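Local coordinates for protein acetyltransferase, GNAT family (Streptococcus pneumoniae, PDB 2ATR) that probably transfers an acetyl group from acetyl-CoA to a substrate not yet identified, as a member of the GNAT acetyltransferase family, at residues 59-69 and 92-103. Residues are numbered along the deposited sequence; the frame is centred on the assembly and turned at random.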
ATOM      1  N   LEU A  59       4.143  -0.503  -3.672  1.00 27.13           N
ATOM      2  CA  LEU A  59       4.778  -1.801  -3.382  1.00 26.52           C
ATOM      3  C   LEU A  59       6.264  -1.666  -3.447  1.00 24.94           C
ATOM      4  O   LEU A  59       6.771  -0.900  -4.253  1.00 26.69           O
ATOM      5  CB  LEU A  59       4.325  -2.843  -4.396  1.00 25.67           C
ATOM      6  CG  LEU A  59       2.854  -3.104  -4.679  1.00 27.06           C
ATOM      7  CD1 LEU A  59       2.786  -4.300  -5.600  1.00 27.70           C
ATOM      8  CD2 LEU A  59       2.075  -3.357  -3.438  1.00 24.86           C
ATOM      9  N   VAL A  60       6.966  -2.435  -2.608  1.00 25.89           N
ATOM     10  CA  VAL A  60       8.424  -2.439  -2.497  1.00 23.37           C
ATOM     11  C   VAL A  60       8.952  -3.882  -2.397  1.00 24.95           C
ATOM     12  O   VAL A  60       8.173  -4.817  -2.150  1.00 24.24           O
ATOM     13  CB  VAL A  60       8.949  -1.630  -1.253  1.00 24.09           C
ATOM     14  CG1 VAL A  60       8.525  -0.129  -1.363  1.00 23.03           C
ATOM     15  CG2 VAL A  60       8.502  -2.265   0.062  1.00 21.56           C
ATOM     16  N   GLY A  61      10.262  -4.048  -2.554  1.00 24.90           N
ATOM     17  CA  GLY A  61      10.855  -5.397  -2.461  1.00 26.28           C
ATOM     18  C   GLY A  61      11.653  -5.685  -3.697  1.00 26.79           C
ATOM     19  O   GLY A  61      11.951  -4.778  -4.479  1.00 27.39           O
ATOM     20  N   ASP A  62      12.030  -6.948  -3.878  1.00 28.58           N
ATOM     21  CA  ASP A  62      12.871  -7.316  -5.046  1.00 28.39           C
ATOM     22  C   ASP A  62      12.020  -7.629  -6.289  1.00 28.49           C
ATOM     23  O   ASP A  62      12.549  -7.632  -7.405  1.00 30.26           O
ATOM     24  CB  ASP A  62      13.891  -8.423  -4.693  1.00 26.89           C
ATOM     25  CG  ASP A  62      13.213  -9.739  -4.343  1.00 26.54           C
ATOM     26  OD1 ASP A  62      12.266 -10.150  -4.996  1.00 26.98           O
ATOM     27  OD2 ASP A  62      13.587 -10.357  -3.384  1.00 27.90           O
ATOM     28  N   GLY A  63      10.722  -7.869  -6.112  1.00 27.55           N
ATOM     29  CA  GLY A  63       9.809  -8.075  -7.204  1.00 28.51           C
ATOM     30  C   GLY A  63       9.784  -9.511  -7.700  1.00 29.63           C
ATOM     31  O   GLY A  63       9.037  -9.833  -8.631  1.00 31.22           O
ATOM     32  N   PHE A  64      10.561 -10.382  -7.070  1.00 28.77           N
ATOM     33  CA  PHE A  64      10.651 -11.789  -7.526  1.00 29.96           C
ATOM     34  C   PHE A  64      10.451 -12.751  -6.402  1.00 28.49           C
ATOM     35  O   PHE A  64       9.522 -13.555  -6.427  1.00 29.84           O
ATOM     36  CB  PHE A  64      12.009 -12.076  -8.241  1.00 30.25           C
ATOM     37  CG  PHE A  64      12.146 -11.386  -9.562  1.00 33.70           C
ATOM     38  CD1 PHE A  64      11.573 -11.956 -10.713  1.00 37.49           C
ATOM     39  CD2 PHE A  64      12.839 -10.182  -9.670  1.00 32.73           C
ATOM     40  CE1 PHE A  64      11.674 -11.320 -11.975  1.00 37.56           C
ATOM     41  CE2 PHE A  64      12.983  -9.543 -10.932  1.00 37.97           C
ATOM     42  CZ  PHE A  64      12.392 -10.112 -12.092  1.00 38.04           C
ATOM     43  N   SER A  65      11.334 -12.718  -5.414  1.00 28.51           N
ATOM     44  CA  SER A  65      11.124 -13.540  -4.207  1.00 29.98           C
ATOM     45  C   SER A  65      10.221 -12.861  -3.173  1.00 28.70           C
ATOM     46  O   SER A  65       9.546 -13.557  -2.400  1.00 28.39           O
ATOM     47  CB  SER A  65      12.427 -13.950  -3.545  1.00 28.99           C
ATOM     48  OG  SER A  65      13.276 -14.545  -4.529  1.00 36.65           O
ATOM     49  N   SER A  66      10.236 -11.519  -3.159  1.00 28.59           N
ATOM     50  CA  SER A  66       9.551 -10.749  -2.113  1.00 28.94           C
ATOM     51  C   SER A  66       9.016  -9.422  -2.618  1.00 26.88           C
ATOM     52  O   SER A  66       9.744  -8.640  -3.268  1.00 26.00           O
ATOM     53  CB  SER A  66      10.458 -10.489  -0.919  1.00 29.61           C
ATOM     54  OG  SER A  66      11.487  -9.589  -1.317  1.00 38.27           O
ATOM     55  N   VAL A  67       7.736  -9.209  -2.308  1.00 26.45           N
ATOM     56  CA  VAL A  67       6.984  -8.006  -2.563  1.00 27.05           C
ATOM     57  C   VAL A  67       6.247  -7.614  -1.245  1.00 27.17           C
ATOM     58  O   VAL A  67       5.747  -8.471  -0.510  1.00 29.09           O
ATOM     59  CB  VAL A  67       5.986  -8.199  -3.718  1.00 26.62           C
ATOM     60  CG1 VAL A  67       5.057  -6.924  -3.890  1.00 24.60           C
ATOM     61  CG2 VAL A  67       6.741  -8.515  -5.073  1.00 25.97           C
ATOM     62  N   PHE A  68       6.269  -6.337  -0.909  1.00 26.54           N
ATOM     63  CA  PHE A  68       5.628  -5.862   0.346  1.00 27.11           C
ATOM     64  C   PHE A  68       4.687  -4.738  -0.044  1.00 25.23           C
ATOM     65  O   PHE A  68       5.082  -3.871  -0.845  1.00 25.34           O
ATOM     66  CB  PHE A  68       6.668  -5.385   1.371  1.00 27.40           C
ATOM     67  CG  PHE A  68       7.663  -6.468   1.770  1.00 33.23           C
ATOM     68  CD1 PHE A  68       7.404  -7.296   2.866  1.00 32.32           C
ATOM     69  CD2 PHE A  68       8.806  -6.713   0.990  1.00 33.44           C
ATOM     70  CE1 PHE A  68       8.307  -8.295   3.249  1.00 34.89           C
ATOM     71  CE2 PHE A  68       9.678  -7.729   1.336  1.00 34.24           C
ATOM     72  CZ  PHE A  68       9.432  -8.511   2.487  1.00 35.78           C
ATOM     73  N   VAL A  69       3.475  -4.769   0.502  1.00 25.38           N
ATOM     74  CA  VAL A  69       2.487  -3.698   0.282  1.00 25.50           C
ATOM     75  C   VAL A  69       2.887  -2.638   1.300  1.00 25.69           C
ATOM     76  O   VAL A  69       2.615  -2.770   2.504  1.00 23.95           O
ATOM     77  CB  VAL A  69       0.974  -4.122   0.507  1.00 25.76           C
ATOM     78  CG1 VAL A  69       0.052  -2.853   0.358  1.00 25.75           C
ATOM     79  CG2 VAL A  69       0.509  -5.171  -0.515  1.00 26.51           C
ATOM     80  N   LEU A  92      -1.067  -5.705  -7.332  1.00 29.27           N
ATOM     81  CA  LEU A  92      -0.591  -7.082  -7.096  1.00 31.16           C
ATOM     82  C   LEU A  92      -0.672  -7.959  -8.357  1.00 33.13           C
ATOM     83  O   LEU A  92      -0.009  -8.989  -8.424  1.00 33.34           O
ATOM     84  CB  LEU A  92      -1.356  -7.746  -5.952  1.00 30.81           C
ATOM     85  CG  LEU A  92      -1.105  -7.156  -4.555  1.00 30.49           C
ATOM     86  CD1 LEU A  92      -2.010  -7.841  -3.605  1.00 32.43           C
ATOM     87  CD2 LEU A  92       0.389  -7.297  -4.201  1.00 32.84           C
ATOM     88  N   GLY A  93      -1.497  -7.539  -9.331  1.00 34.23           N
ATOM     89  CA  GLY A  93      -1.606  -8.194 -10.633  1.00 35.93           C
ATOM     90  C   GLY A  93      -0.281  -8.288 -11.372  1.00 37.12           C
ATOM     91  O   GLY A  93      -0.046  -9.212 -12.191  1.00 37.74           O
ATOM     92  N   ASN A  94       0.606  -7.345 -11.074  1.00 36.68           N
ATOM     93  CA  ASN A  94       1.951  -7.372 -11.610  1.00 37.11           C
ATOM     94  C   ASN A  94       2.853  -8.398 -10.947  1.00 37.07           C
ATOM     95  O   ASN A  94       3.949  -8.653 -11.433  1.00 36.57           O
ATOM     96  CB  ASN A  94       2.586  -6.000 -11.496  1.00 37.26           C
ATOM     97  CG  ASN A  94       1.766  -4.947 -12.174  1.00 40.19           C
ATOM     98  OD1 ASN A  94       1.012  -4.202 -11.525  1.00 42.70           O
ATOM     99  ND2 ASN A  94       1.853  -4.908 -13.491  1.00 38.15           N
ATOM    100  N   PHE A  95       2.397  -9.005  -9.854  1.00 36.31           N
ATOM    101  CA  PHE A  95       3.327  -9.757  -9.019  1.00 35.52           C
ATOM    102  C   PHE A  95       2.757 -11.062  -8.589  1.00 35.60           C
ATOM    103  O   PHE A  95       3.116 -11.563  -7.518  1.00 35.60           O
ATOM    104  CB  PHE A  95       3.811  -8.913  -7.834  1.00 33.59           C
ATOM    105  CG  PHE A  95       4.645  -7.736  -8.252  1.00 33.06           C
ATOM    106  CD1 PHE A  95       5.952  -7.910  -8.675  1.00 30.94           C
ATOM    107  CD2 PHE A  95       4.110  -6.446  -8.272  1.00 33.69           C
ATOM    108  CE1 PHE A  95       6.687  -6.858  -9.122  1.00 32.67           C
ATOM    109  CE2 PHE A  95       4.864  -5.379  -8.689  1.00 34.13           C
ATOM    110  CZ  PHE A  95       6.158  -5.582  -9.104  1.00 33.80           C
ATOM    111  N   LYS A  96       1.910 -11.631  -9.453  1.00 35.44           N
ATOM    112  CA  LYS A  96       1.109 -12.819  -9.099  1.00 36.55           C
ATOM    113  C   LYS A  96       1.915 -14.101  -8.924  1.00 35.68           C
ATOM    114  O   LYS A  96       1.428 -15.069  -8.328  1.00 35.26           O
ATOM    115  CB  LYS A  96      -0.065 -13.033 -10.091  1.00 38.02           C
ATOM    116  CG  LYS A  96       0.353 -13.287 -11.561  1.00 42.49           C
ATOM    117  CD  LYS A  96      -0.755 -12.849 -12.586  1.00 47.81           C
ATOM    118  CE  LYS A  96      -0.518 -13.417 -14.045  1.00 50.62           C
ATOM    119  NZ  LYS A  96       0.964 -13.590 -14.385  1.00 52.62           N
ATOM    120  N   GLU A  97       3.160 -14.091  -9.416  1.00 34.64           N
ATOM    121  CA  GLU A  97       4.073 -15.220  -9.240  1.00 35.37           C
ATOM    122  C   GLU A  97       5.224 -14.900  -8.248  1.00 34.20           C
ATOM    123  O   GLU A  97       6.050 -15.770  -8.015  1.00 33.88           O
ATOM    124  CB  GLU A  97       4.636 -15.700 -10.610  1.00 35.72           C
ATOM    125  CG  GLU A  97       3.553 -15.756 -11.710  1.00 42.09           C
ATOM    126  CD  GLU A  97       3.658 -16.984 -12.629  1.00 52.77           C
ATOM    127  OE1 GLU A  97       4.803 -17.364 -13.000  1.00 54.29           O
ATOM    128  OE2 GLU A  97       2.582 -17.566 -12.987  1.00 57.47           O
ATOM    129  N   ALA A  98       5.261 -13.696  -7.664  1.00 31.12           N
ATOM    130  CA  ALA A  98       6.285 -13.378  -6.625  1.00 32.07           C
ATOM    131  C   ALA A  98       6.193 -14.429  -5.549  1.00 30.63           C
ATOM    132  O   ALA A  98       5.104 -14.796  -5.132  1.00 32.02           O
ATOM    133  CB  ALA A  98       6.110 -11.954  -5.999  1.00 30.13           C
ATOM    134  N   TYR A  99       7.325 -14.935  -5.117  1.00 30.71           N
ATOM    135  CA  TYR A  99       7.347 -16.025  -4.132  1.00 30.74           C
ATOM    136  C   TYR A  99       6.533 -15.764  -2.840  1.00 30.16           C
ATOM    137  O   TYR A  99       5.625 -16.544  -2.485  1.00 28.97           O
ATOM    138  CB  TYR A  99       8.792 -16.592  -3.883  1.00 31.56           C
ATOM    139  CG  TYR A  99       8.749 -17.774  -2.923  1.00 34.68           C
ATOM    140  CD1 TYR A  99       8.225 -19.009  -3.318  1.00 40.67           C
ATOM    141  CD2 TYR A  99       9.163 -17.629  -1.602  1.00 38.04           C
ATOM    142  CE1 TYR A  99       8.132 -20.082  -2.411  1.00 41.35           C
ATOM    143  CE2 TYR A  99       9.054 -18.699  -0.684  1.00 43.65           C
ATOM    144  CZ  TYR A  99       8.538 -19.901  -1.110  1.00 43.09           C
ATOM    145  OH  TYR A  99       8.454 -20.944  -0.215  1.00 51.85           O
ATOM    146  N   GLN A 100       6.800 -14.650  -2.165  1.00 29.92           N
ATOM    147  CA  GLN A 100       6.020 -14.267  -0.980  1.00 28.52           C
ATOM    148  C   GLN A 100       5.575 -12.844  -1.117  1.00 28.18           C
ATOM    149  O   GLN A 100       6.360 -11.969  -1.537  1.00 27.85           O
ATOM    150  CB  GLN A 100       6.830 -14.395   0.311  1.00 30.30           C
ATOM    151  CG  GLN A 100       7.152 -15.823   0.630  1.00 32.04           C
ATOM    152  CD  GLN A 100       7.920 -15.942   1.902  1.00 38.68           C
ATOM    153  OE1 GLN A 100       9.019 -15.380   2.054  1.00 43.16           O
ATOM    154  NE2 GLN A 100       7.351 -16.663   2.841  1.00 40.63           N
ATOM    155  N   VAL A 101       4.306 -12.601  -0.783  1.00 25.88           N
ATOM    156  CA  VAL A 101       3.832 -11.227  -0.759  1.00 25.15           C
ATOM    157  C   VAL A 101       3.281 -10.972   0.647  1.00 25.11           C
ATOM    158  O   VAL A 101       2.468 -11.760   1.140  1.00 25.42           O
ATOM    159  CB  VAL A 101       2.781 -10.981  -1.839  1.00 25.36           C
ATOM    160  CG1 VAL A 101       2.280  -9.564  -1.732  1.00 25.33           C
ATOM    161  CG2 VAL A 101       3.396 -11.242  -3.267  1.00 23.60           C
ATOM    162  N   GLN A 102       3.751  -9.893   1.287  1.00 24.27           N
ATOM    163  CA  GLN A 102       3.404  -9.610   2.661  1.00 24.18           C
ATOM    164  C   GLN A 102       3.062  -8.151   2.896  1.00 25.03           C
ATOM    165  O   GLN A 102       3.235  -7.317   2.020  1.00 25.38           O
ATOM    166  CB  GLN A 102       4.543 -10.035   3.605  1.00 23.19           C
ATOM    167  CG  GLN A 102       4.847 -11.517   3.563  1.00 25.86           C
ATOM    168  CD  GLN A 102       5.926 -11.881   4.538  1.00 31.70           C
ATOM    169  OE1 GLN A 102       5.724 -11.846   5.729  1.00 35.57           O
ATOM    170  NE2 GLN A 102       7.077 -12.194   4.036  1.00 37.51           N
ATOM    171  N   LEU A 103       2.602  -7.859   4.107  1.00 26.11           N
ATOM    172  CA  LEU A 103       2.232  -6.495   4.528  1.00 25.87           C
ATOM    173  C   LEU A 103       2.179  -6.569   6.060  1.00 25.70           C
ATOM    174  O   LEU A 103       2.155  -7.688   6.668  1.00 23.91           O
ATOM    175  CB  LEU A 103       0.897  -6.021   3.922  1.00 25.30           C
ATOM    176  CG  LEU A 103      -0.443  -6.740   4.190  1.00 26.49           C
ATOM    177  CD1 LEU A 103      -1.169  -6.210   5.461  1.00 25.85           C
ATOM    178  CD2 LEU A 103      -1.340  -6.513   3.009  1.00 23.85           C
TER
HETATM  179  O   HOH W   1       7.318 -10.783   0.991  1.00 31.40           O
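Val67 and Val101 sit at the centre of a parallel pairing between strands 66-69 and 100-102, whose axes approach to 4.8 Å at an angle of 16°. Three backbone bonds define the register: Val67 N to Gln100 O, Gln102 N to Val67 O and Val69 N to Gln102 O, so that Val67 bonds to the residues on either side of Val101, as a parallel ladder requires. Two more bonds carry the pairing back into the turn before strand 66-69. Gln100 N meets Ser65 O from 40° above the carbonyl plane, and Tyr99 N reaches Phe64 O at 2.9 Å. Asp62 orders this turn: its OD1 accepts from Phe64 N (2.7 Å) and Ser66 N, the former closing an Asx turn.

On the face of Val67 and Val101, the packing is apolar. Val67 CG2, held anti to its carbonyl carbon, touches Phe95 CD1 and lies 3.6 Å from Ala98 CB. Phe95 starts a type I turn, and its ring lies among Leu59, Gly63 and Val67, with Leu59 CD1 3.7 Å from Phe95 CD2 and Gly63 O at the ring edge, near its plane. Leu92, at the C-terminal end of helix 83-92, sets CD2 against Leu59 CD1 at 4.1 Å. On the other face Gln102 runs alongside Phe68, Gln102 CB 4.0 Å from Phe68 CD1, with amide and ring planes 39° apart; a water over one ring face donates to Val67 O.

The parallel register and the adjacency of the two strands in the mixed sheet make strand 66-74, helix 83-92 and strand 100-102 a beta-alpha-beta unit. In GNAT enzymes the corresponding parallel strands splay apart to receive acetyl-CoA, and the same probably holds here beyond the paired residues.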